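PP1b (Porcine reproductive and respiratory syndrome virus, PDB 6JDR) probably works as an RNA and DNA helicase of the viral replicase, using ATP hydrolysis to unwind duplexes with 5' to 3' polarity. Local coordinates at residues V24-T29 and I38-H43; P15-C20 and P92-T97; C7-A12 and K59-L64. The protein carries 1 engineered substitution. All coordinates share one frame; numbering follows the deposited sequence.

Contact 1 of 3, residues V24-T29 and I38-H43; sequences VCVYHT and IIWCGH. With ZN (zinc ion), chain C; ZN (zinc ion), chain D.
T29 lays its CB against the CG2 branch of I39, 3.7 Å away, and its methyl CG2 follows just behind. The two side chains cross at about a right angle, and both are buried. I39 can offer CG2 because its CG1 arm takes the slot between backbone N and carbonyl carbon (chi1 60°). That arm ends in CD1, which sits 4.0 Å above one face of the W40 ring, offset toward the rim. Further along the ring, the atoms CZ3 and CH2 of W40 meet V26 CG1 obliquely, at 4.1 Å from CZ3; this is the exposed side of the contact. At the other end of the indole, NE1 is held by a hydrogen bond to E52. Both segments belong to the zinc-binding domain, and each carries half of a site made of three cysteines and one histidine. C25 SG and H28 ND1 hold one zinc ion together with C7 and C10; C41 SG and H43 ND1 hold another with C50 and C53. I39 also opens the type I turn that presents C41: its O accepts from G42 N at 2.7 Å, while its own N donates to H43 O at 2.9 Å.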
loop_
_atom_site.group_PDB
_atom_site.type_symbol
_atom_site.label_atom_id
_atom_site.label_comp_id
_atom_site.label_asym_id
_atom_site.label_seq_id
_atom_site.Cartn_x
_atom_site.Cartn_y
_atom_site.Cartn_z
ATOM N N VAL A 24 13.864 8.645 26.734
ATOM C CA VAL A 24 15.126 9.160 26.215
ATOM C C VAL A 24 16.322 8.740 27.062
ATOM O O VAL A 24 16.226 8.590 28.284
ATOM C CB VAL A 24 15.114 10.702 26.079
ATOM C CG1 VAL A 24 14.201 11.129 24.938
ATOM C CG2 VAL A 24 14.692 11.372 27.380
ATOM N N CYS A 25 17.450 8.553 26.386
ATOM C CA CYS A 25 18.717 8.262 27.035
ATOM C C CYS A 25 19.344 9.569 27.498
ATOM O O CYS A 25 18.851 10.653 27.177
ATOM C CB CYS A 25 19.651 7.548 26.057
ATOM S SG CYS A 25 20.126 8.556 24.637
ATOM N N VAL A 26 20.441 9.452 28.236
ATOM C CA VAL A 26 21.122 10.599 28.831
ATOM C C VAL A 26 21.484 11.642 27.771
ATOM O O VAL A 26 21.309 12.843 27.983
ATOM C CB VAL A 26 22.388 10.142 29.603
ATOM C CG1 VAL A 26 23.263 11.326 30.005
ATOM C CG2 VAL A 26 21.992 9.337 30.835
ATOM N N TYR A 27 21.987 11.179 26.632
ATOM C CA TYR A 27 22.373 12.077 25.550
ATOM C C TYR A 27 21.177 12.888 25.041
ATOM O O TYR A 27 21.251 14.108 24.936
ATOM C CB TYR A 27 23.008 11.284 24.403
ATOM C CG TYR A 27 23.429 12.139 23.232
ATOM C CD1 TYR A 27 24.524 12.993 23.327
ATOM C CD2 TYR A 27 22.733 12.096 22.026
ATOM C CE1 TYR A 27 24.913 13.783 22.257
ATOM C CE2 TYR A 27 23.113 12.882 20.951
ATOM C CZ TYR A 27 24.203 13.722 21.070
ATOM O OH TYR A 27 24.583 14.503 20.003
ATOM N N HIS A 28 20.071 12.204 24.761
ATOM C CA HIS A 28 18.907 12.844 24.149
ATOM C C HIS A 28 18.039 13.666 25.097
ATOM O O HIS A 28 17.067 14.282 24.658
ATOM C CB HIS A 28 18.050 11.805 23.429
ATOM C CG HIS A 28 18.627 11.362 22.125
ATOM N ND1 HIS A 28 19.205 10.126 21.951
ATOM C CD2 HIS A 28 18.726 11.998 20.934
ATOM C CE1 HIS A 28 19.629 10.015 20.705
ATOM N NE2 HIS A 28 19.350 11.137 20.067
ATOM N N THR A 29 18.388 13.703 26.384
ATOM C CA THR A 29 17.723 14.607 27.318
ATOM C C THR A 29 17.899 16.080 26.930
ATOM O O THR A 29 17.140 16.931 27.388
ATOM C CB THR A 29 18.243 14.430 28.767
ATOM O OG1 THR A 29 19.674 14.479 28.779
ATOM C CG2 THR A 29 17.781 13.112 29.362
ATOM N N ILE A 38 12.659 16.388 32.396
ATOM C CA ILE A 38 13.150 16.470 33.769
ATOM C C ILE A 38 14.381 15.579 33.906
ATOM O O ILE A 38 14.305 14.371 33.686
ATOM C CB ILE A 38 12.090 16.034 34.806
ATOM C CG1 ILE A 38 10.778 16.821 34.633
ATOM C CG2 ILE A 38 12.633 16.196 36.222
ATOM C CD1 ILE A 38 10.947 18.325 34.577
ATOM N N ILE A 39 15.512 16.182 34.257
ATOM C CA ILE A 39 16.762 15.441 34.398
ATOM C C ILE A 39 17.168 15.280 35.870
ATOM O O ILE A 39 16.457 15.717 36.775
ATOM C CB ILE A 39 17.902 16.068 33.556
ATOM C CG1 ILE A 39 18.185 17.516 33.960
ATOM C CG2 ILE A 39 17.554 15.995 32.079
ATOM C CD1 ILE A 39 19.515 18.021 33.445
ATOM N N TRP A 40 18.299 14.611 36.077
ATOM C CA TRP A 40 18.842 14.262 37.399
ATOM C C TRP A 40 18.776 15.341 38.486
ATOM O O TRP A 40 18.559 15.012 39.644
ATOM C CB TRP A 40 20.285 13.720 37.268
ATOM C CG TRP A 40 21.197 14.507 36.360
ATOM C CD1 TRP A 40 22.057 15.497 36.725
ATOM C CD2 TRP A 40 21.344 14.353 34.938
ATOM N NE1 TRP A 40 22.725 15.978 35.622
ATOM C CE2 TRP A 40 22.304 15.293 34.514
ATOM C CE3 TRP A 40 20.748 13.519 33.982
ATOM C CZ2 TRP A 40 22.689 15.420 33.177
ATOM C CZ3 TRP A 40 21.125 13.653 32.652
ATOM C CH2 TRP A 40 22.088 14.595 32.263
ATOM N N CYS A 41 18.943 16.613 38.131
ATOM C CA CYS A 41 18.844 17.699 39.120
ATOM C C CYS A 41 17.403 18.098 39.469
ATOM O O CYS A 41 17.189 19.022 40.258
ATOM C CB CYS A 41 19.615 18.933 38.648
ATOM S SG CYS A 41 18.925 19.753 37.189
ATOM N N GLY A 42 16.419 17.417 38.884
ATOM C CA GLY A 42 15.012 17.668 39.190
ATOM C C GLY A 42 14.399 18.840 38.441
ATOM O O GLY A 42 13.278 19.246 38.739
ATOM N N HIS A 43 15.128 19.386 37.471
ATOM C CA HIS A 43 14.631 20.483 36.644
ATOM C C HIS A 43 14.648 20.052 35.174
ATOM O O HIS A 43 15.245 19.019 34.838
ATOM C CB HIS A 43 15.500 21.730 36.832
ATOM C CG HIS A 43 15.616 22.179 38.255
ATOM N ND1 HIS A 43 16.816 22.211 38.933
ATOM C CD2 HIS A 43 14.680 22.617 39.129
ATOM C CE1 HIS A 43 16.614 22.646 40.163
ATOM N NE2 HIS A 43 15.326 22.900 40.309
HETATM ZN ZN ZN C . 18.936 8.166 22.703
HETATM ZN ZN ZN D . 18.665 21.858 37.543
#

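Contact 2 of 3, residues P15-C20 and P92-T97; sequences PYATAC and PGRYQT. With ZN (zinc ion), chain B.
Two bends in the chain of R94, at chi2 and at chi3 (58°), bring its guanidinium NH1 up to the methyl of A17, while Q96 turns its CG beside its own backbone N (chi1 -71°) and bends again at chi2 (-74°) to aim its amide at the same residue. The two side chains leave one side of strand 93-97, an inner strand of the four-stranded antiparallel sheet that probably corresponds to domain 1B of arterivirus helicases. Facing it is the short strand 16-17 of the zinc-binding domain, so the contact joins that domain to the four-stranded sheet. R94 NH1 lies 4.0 Å from A17 CB and approaches obliquely. The charge is taken up next door: R94 NH2 makes a salt bridge with D23, which lies on the strand paired with 16-17. L101 of strand 100-104 touches A17, R94 and Q96 alike. A few residues past A17, C20 SG binds a zinc ion at 2.3 Å, with H32, H34 and C35 completing the site, so the covered strand leads directly into the metal-held part of the domain.

Q96 meets the strand through water. Its NE2 stays 4.2 Å from A17 O, and two waters fill in between the amide and the backbone of A17. One of them accepts from both Q96 NE2, at 2.8 Å, and A17 N, at 3.1 Å, and it lies at the edge of the Y16 ring, in its plane. The other takes a weak bond from Q96 NE2 and donates to A17 O over 2.8 Å.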
loop_
_atom_site.group_PDB
_atom_site.type_symbol
_atom_site.label_atom_id
_atom_site.label_comp_id
_atom_site.label_asym_id
_atom_site.label_seq_id
_atom_site.Cartn_x
_atom_site.Cartn_y
_atom_site.Cartn_z
ATOM N N PRO A 15 16.724 6.091 31.113
ATOM C CA PRO A 15 16.240 6.348 32.468
ATOM C C PRO A 15 15.272 7.534 32.566
ATOM O O PRO A 15 14.533 7.631 33.543
ATOM C CB PRO A 15 17.522 6.630 33.268
ATOM C CG PRO A 15 18.606 6.872 32.269
ATOM C CD PRO A 15 18.083 6.611 30.888
ATOM N N TYR A 16 15.273 8.420 31.572
ATOM C CA TYR A 16 14.434 9.618 31.600
ATOM C C TYR A 16 13.393 9.602 30.490
ATOM O O TYR A 16 13.391 8.710 29.640
ATOM C CB TYR A 16 15.317 10.866 31.513
ATOM C CG TYR A 16 16.338 10.890 32.626
ATOM C CD1 TYR A 16 16.010 11.393 33.878
ATOM C CD2 TYR A 16 17.612 10.358 32.444
ATOM C CE1 TYR A 16 16.927 11.393 34.913
ATOM C CE2 TYR A 16 18.538 10.354 33.476
ATOM C CZ TYR A 16 18.187 10.870 34.709
ATOM O OH TYR A 16 19.093 10.876 35.740
ATOM N N ALA A 17 12.498 10.582 30.519
ATOM C CA ALA A 17 11.444 10.692 29.520
ATOM C C ALA A 17 11.018 12.141 29.309
ATOM O O ALA A 17 11.156 12.971 30.207
ATOM C CB ALA A 17 10.248 9.855 29.934
ATOM N N THR A 18 10.499 12.433 28.117
ATOM C CA THR A 18 9.948 13.754 27.820
ATOM C C THR A 18 8.562 13.843 28.427
ATOM O O THR A 18 7.923 12.820 28.683
ATOM C CB THR A 18 9.849 14.034 26.302
ATOM O OG1 THR A 18 8.855 13.189 25.704
ATOM C CG2 THR A 18 11.198 13.810 25.619
ATOM N N ALA A 19 8.095 15.066 28.647
ATOM C CA ALA A 19 6.747 15.291 29.158
ATOM C C ALA A 19 5.680 14.775 28.193
ATOM O O ALA A 19 4.569 14.462 28.609
ATOM C CB ALA A 19 6.532 16.772 29.436
ATOM N N CYS A 20 6.020 14.693 26.905
ATOM C CA CYS A 20 5.099 14.182 25.889
ATOM C C CYS A 20 5.180 12.656 25.691
ATOM O O CYS A 20 4.633 12.128 24.722
ATOM C CB CYS A 20 5.337 14.906 24.559
ATOM S SG CYS A 20 6.874 14.455 23.735
ATOM N N PRO A 92 -3.501 4.142 35.860
ATOM C CA PRO A 92 -2.196 3.579 35.519
ATOM C C PRO A 92 -1.509 4.361 34.402
ATOM O O PRO A 92 -2.147 4.728 33.415
ATOM C CB PRO A 92 -2.528 2.151 35.065
ATOM C CG PRO A 92 -3.953 2.204 34.641
ATOM C CD PRO A 92 -4.603 3.216 35.539
ATOM N N GLY A 93 -0.215 4.610 34.569
ATOM C CA GLY A 93 0.548 5.415 33.622
ATOM C C GLY A 93 1.891 5.826 34.193
ATOM O O GLY A 93 2.462 5.114 35.019
ATOM N N ARG A 94 2.388 6.984 33.765
ATOM C CA ARG A 94 3.711 7.455 34.170
ATOM C C ARG A 94 3.665 8.930 34.579
ATOM O O ARG A 94 3.049 9.750 33.898
ATOM C CB ARG A 94 4.706 7.225 33.032
ATOM C CG ARG A 94 6.101 6.820 33.486
ATOM C CD ARG A 94 6.643 5.674 32.644
ATOM N NE ARG A 94 6.691 6.008 31.220
ATOM C CZ ARG A 94 7.797 6.282 30.523
ATOM N NH1 ARG A 94 9.004 6.266 31.091
ATOM N NH2 ARG A 94 7.693 6.569 29.230
ATOM N N TYR A 95 4.316 9.249 35.699
ATOM C CA TYR A 95 4.205 10.562 36.336
ATOM C C TYR A 95 5.559 11.079 36.824
ATOM O O TYR A 95 6.392 10.298 37.286
ATOM C CB TYR A 95 3.275 10.473 37.546
ATOM C CG TYR A 95 1.863 10.006 37.255
ATOM C CD1 TYR A 95 0.837 10.923 37.044
ATOM C CD2 TYR A 95 1.545 8.647 37.220
ATOM C CE1 TYR A 95 -0.460 10.505 36.793
ATOM C CE2 TYR A 95 0.250 8.219 36.969
ATOM C CZ TYR A 95 -0.751 9.152 36.757
ATOM O OH TYR A 95 -2.047 8.745 36.506
ATOM N N GLN A 96 5.767 12.392 36.730
ATOM C CA GLN A 96 6.921 13.045 37.354
ATOM C C GLN A 96 6.524 13.488 38.759
ATOM O O GLN A 96 5.437 14.029 38.958
ATOM C CB GLN A 96 7.388 14.263 36.545
ATOM C CG GLN A 96 8.061 13.941 35.217
ATOM C CD GLN A 96 9.471 13.390 35.361
ATOM O OE1 GLN A 96 10.010 13.291 36.467
ATOM N NE2 GLN A 96 10.077 13.024 34.234
ATOM N N THR A 97 7.408 13.242 39.723
ATOM C CA THR A 97 7.193 13.609 41.121
ATOM C C THR A 97 8.511 14.093 41.711
ATOM O O THR A 97 9.544 14.027 41.047
ATOM C CB THR A 97 6.721 12.401 41.952
ATOM O OG1 THR A 97 7.779 11.436 42.036
ATOM C CG2 THR A 97 5.489 11.755 41.330
HETATM ZN ZN ZN B . 7.956 16.463 23.680
HETATM O O HOH W 1 12.541 12.433 32.971
HETATM O O HOH W 2 9.899 14.946 31.699
#

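Contact 3 of 3, residues C7-A12 and K59-L64; sequences CGYCGA and KGTSPL. With ZN (zinc ion), chain C.
C7 opens the loop from which Y9 reaches S62 and L64. C7 SG, placed opposite the backbone N (chi1 -179°), binds the zinc ion at 2.3 Å and also weakly accepts the backbone N-H groups of Y9 and C10. G8 ties the loop to its surroundings by backbone bonds with D23 and M134. Y9 then carries the contact. Along one flank of its ring, CD1 comes 3.6 Å from S62 CB, and CE1 comes 3.9 Å from L64 CD2; both approach obliquely, and the L64 side chain crosses that of Y9 at about a right angle. The ring also stacks with the zinc ligand H28, and its OH is hydrogen-bonded to D65 and to H32, a ligand of a second zinc ion, so the phenol spans two metal sites.

C10 follows with SG 2.2 Å from the same zinc ion as C7. This CxxCG loop is a zinc knuckle, where backbone N-H groups point at the metal-bound sulfurs: A12 N donates to C10 SG, joining the weaker bonds from Y9 N and C10 N to C7 SG. G11, at positive phi, makes the tight return, its N bonded to C7 O at 2.9 Å. A12 closes the loop by accepting C7 N on its carbonyl.

Opposite Y9, the helix 63-67 begins. S62 is its N-cap: OG accepts from L64 N at 3.0 Å, and S62 N bonds to D65 OD2. One residue earlier, T61 OG1 makes a weak hydrogen bond to H28 NE2.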
loop_
_atom_site.group_PDB
_atom_site.type_symbol
_atom_site.label_atom_id
_atom_site.label_comp_id
_atom_site.label_asym_id
_atom_site.label_seq_id
_atom_site.Cartn_x
_atom_site.Cartn_y
_atom_site.Cartn_z
ATOM N N CYS A 7 15.591 4.146 24.539
ATOM C CA CYS A 7 15.409 5.483 23.983
ATOM C C CYS A 7 14.568 5.457 22.709
ATOM O O CYS A 7 14.777 4.616 21.840
ATOM C CB CYS A 7 16.773 6.121 23.692
ATOM S SG CYS A 7 16.711 7.807 23.033
ATOM N N GLY A 8 13.624 6.390 22.609
ATOM C CA GLY A 8 12.758 6.506 21.436
ATOM C C GLY A 8 13.476 6.985 20.189
ATOM O O GLY A 8 13.009 6.743 19.079
ATOM N N TYR A 9 14.604 7.675 20.366
ATOM C CA TYR A 9 15.429 8.123 19.241
ATOM C C TYR A 9 16.379 7.019 18.775
ATOM O O TYR A 9 16.327 6.591 17.616
ATOM C CB TYR A 9 16.264 9.349 19.620
ATOM C CG TYR A 9 15.484 10.623 19.861
ATOM C CD1 TYR A 9 14.830 11.269 18.816
ATOM C CD2 TYR A 9 15.432 11.204 21.126
ATOM C CE1 TYR A 9 14.127 12.445 19.026
ATOM C CE2 TYR A 9 14.735 12.381 21.348
ATOM C CZ TYR A 9 14.084 12.998 20.294
ATOM O OH TYR A 9 13.386 14.164 20.505
ATOM N N CYS A 10 17.237 6.567 19.693
ATOM C CA CYS A 10 18.399 5.734 19.351
ATOM C C CYS A 10 18.388 4.308 19.909
ATOM O O CYS A 10 19.275 3.519 19.587
ATOM C CB CYS A 10 19.671 6.424 19.834
ATOM S SG CYS A 10 19.801 6.505 21.636
ATOM N N GLY A 11 17.417 3.977 20.753
ATOM C CA GLY A 11 17.315 2.631 21.317
ATOM C C GLY A 11 18.228 2.311 22.493
ATOM O O GLY A 11 18.170 1.208 23.030
ATOM N N ALA A 12 19.066 3.260 22.909
ATOM C CA ALA A 12 19.927 3.071 24.079
ATOM C C ALA A 12 19.081 3.044 25.355
ATOM O O ALA A 12 17.921 3.449 25.325
ATOM C CB ALA A 12 20.954 4.188 24.152
ATOM N N LYS A 59 19.839 21.310 18.897
ATOM C CA LYS A 59 18.893 21.122 17.800
ATOM C C LYS A 59 18.498 19.655 17.709
ATOM O O LYS A 59 19.285 18.777 18.051
ATOM C CB LYS A 59 19.532 21.579 16.484
ATOM C CG LYS A 59 18.677 21.409 15.234
ATOM C CD LYS A 59 19.480 21.770 13.992
ATOM C CE LYS A 59 18.665 21.621 12.717
ATOM N NZ LYS A 59 17.681 22.727 12.553
ATOM N N GLY A 60 17.281 19.395 17.241
ATOM C CA GLY A 60 16.799 18.028 17.054
ATOM C C GLY A 60 17.753 17.174 16.240
ATOM O O GLY A 60 18.388 17.660 15.302
ATOM N N THR A 61 17.855 15.899 16.614
ATOM C CA THR A 61 18.723 14.930 15.936
ATOM C C THR A 61 17.938 13.972 15.045
ATOM O O THR A 61 18.526 13.104 14.391
ATOM C CB THR A 61 19.484 14.070 16.962
ATOM O OG1 THR A 61 18.551 13.327 17.757
ATOM C CG2 THR A 61 20.336 14.944 17.863
ATOM N N SER A 62 16.616 14.123 15.026
ATOM C CA SER A 62 15.740 13.194 14.327
ATOM C C SER A 62 14.650 13.957 13.571
ATOM O O SER A 62 14.282 15.066 13.966
ATOM C CB SER A 62 15.109 12.235 15.341
ATOM O OG SER A 62 13.998 11.542 14.801
ATOM N N PRO A 63 14.127 13.364 12.481
ATOM C CA PRO A 63 12.955 13.942 11.821
ATOM C C PRO A 63 11.740 14.041 12.743
ATOM O O PRO A 63 10.859 14.873 12.510
ATOM C CB PRO A 63 12.681 12.965 10.675
ATOM C CG PRO A 63 14.006 12.344 10.390
ATOM C CD PRO A 63 14.654 12.207 11.735
ATOM N N LEU A 64 11.696 13.201 13.779
ATOM C CA LEU A 64 10.654 13.293 14.805
ATOM C C LEU A 64 10.541 14.704 15.354
ATOM O O LEU A 64 9.446 15.196 15.606
ATOM C CB LEU A 64 10.948 12.336 15.958
ATOM C CG LEU A 64 9.947 12.328 17.117
ATOM C CD1 LEU A 64 8.574 11.866 16.650
ATOM C CD2 LEU A 64 10.450 11.441 18.247
HETATM ZN ZN ZN C . 18.936 8.166 22.703
#

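In the fold
Contacts 1 and 3 share a zinc ion, two ligands coming from 7-12 and two from 24-29, and H28 CG lies 3.4 Å from Y9 CD2. Their centres are about 14 Å apart. Contact 2 is about 11 Å from contact 1, centre to centre, and joins it through a probable hydrogen bond between V24 N and Y16 O, 2.9 Å, in the pairing of strands 16-17 and 23-24; I38 CB also packs 3.7 Å from Q96 NE2. Contacts 2 and 3, about 17 Å apart, touch only in sequence. In sequence, contact 1 is nested within the loops closed by the other two. All three lie toward one end of the elongated chain, with centres about 27 to 39 Å from its middle.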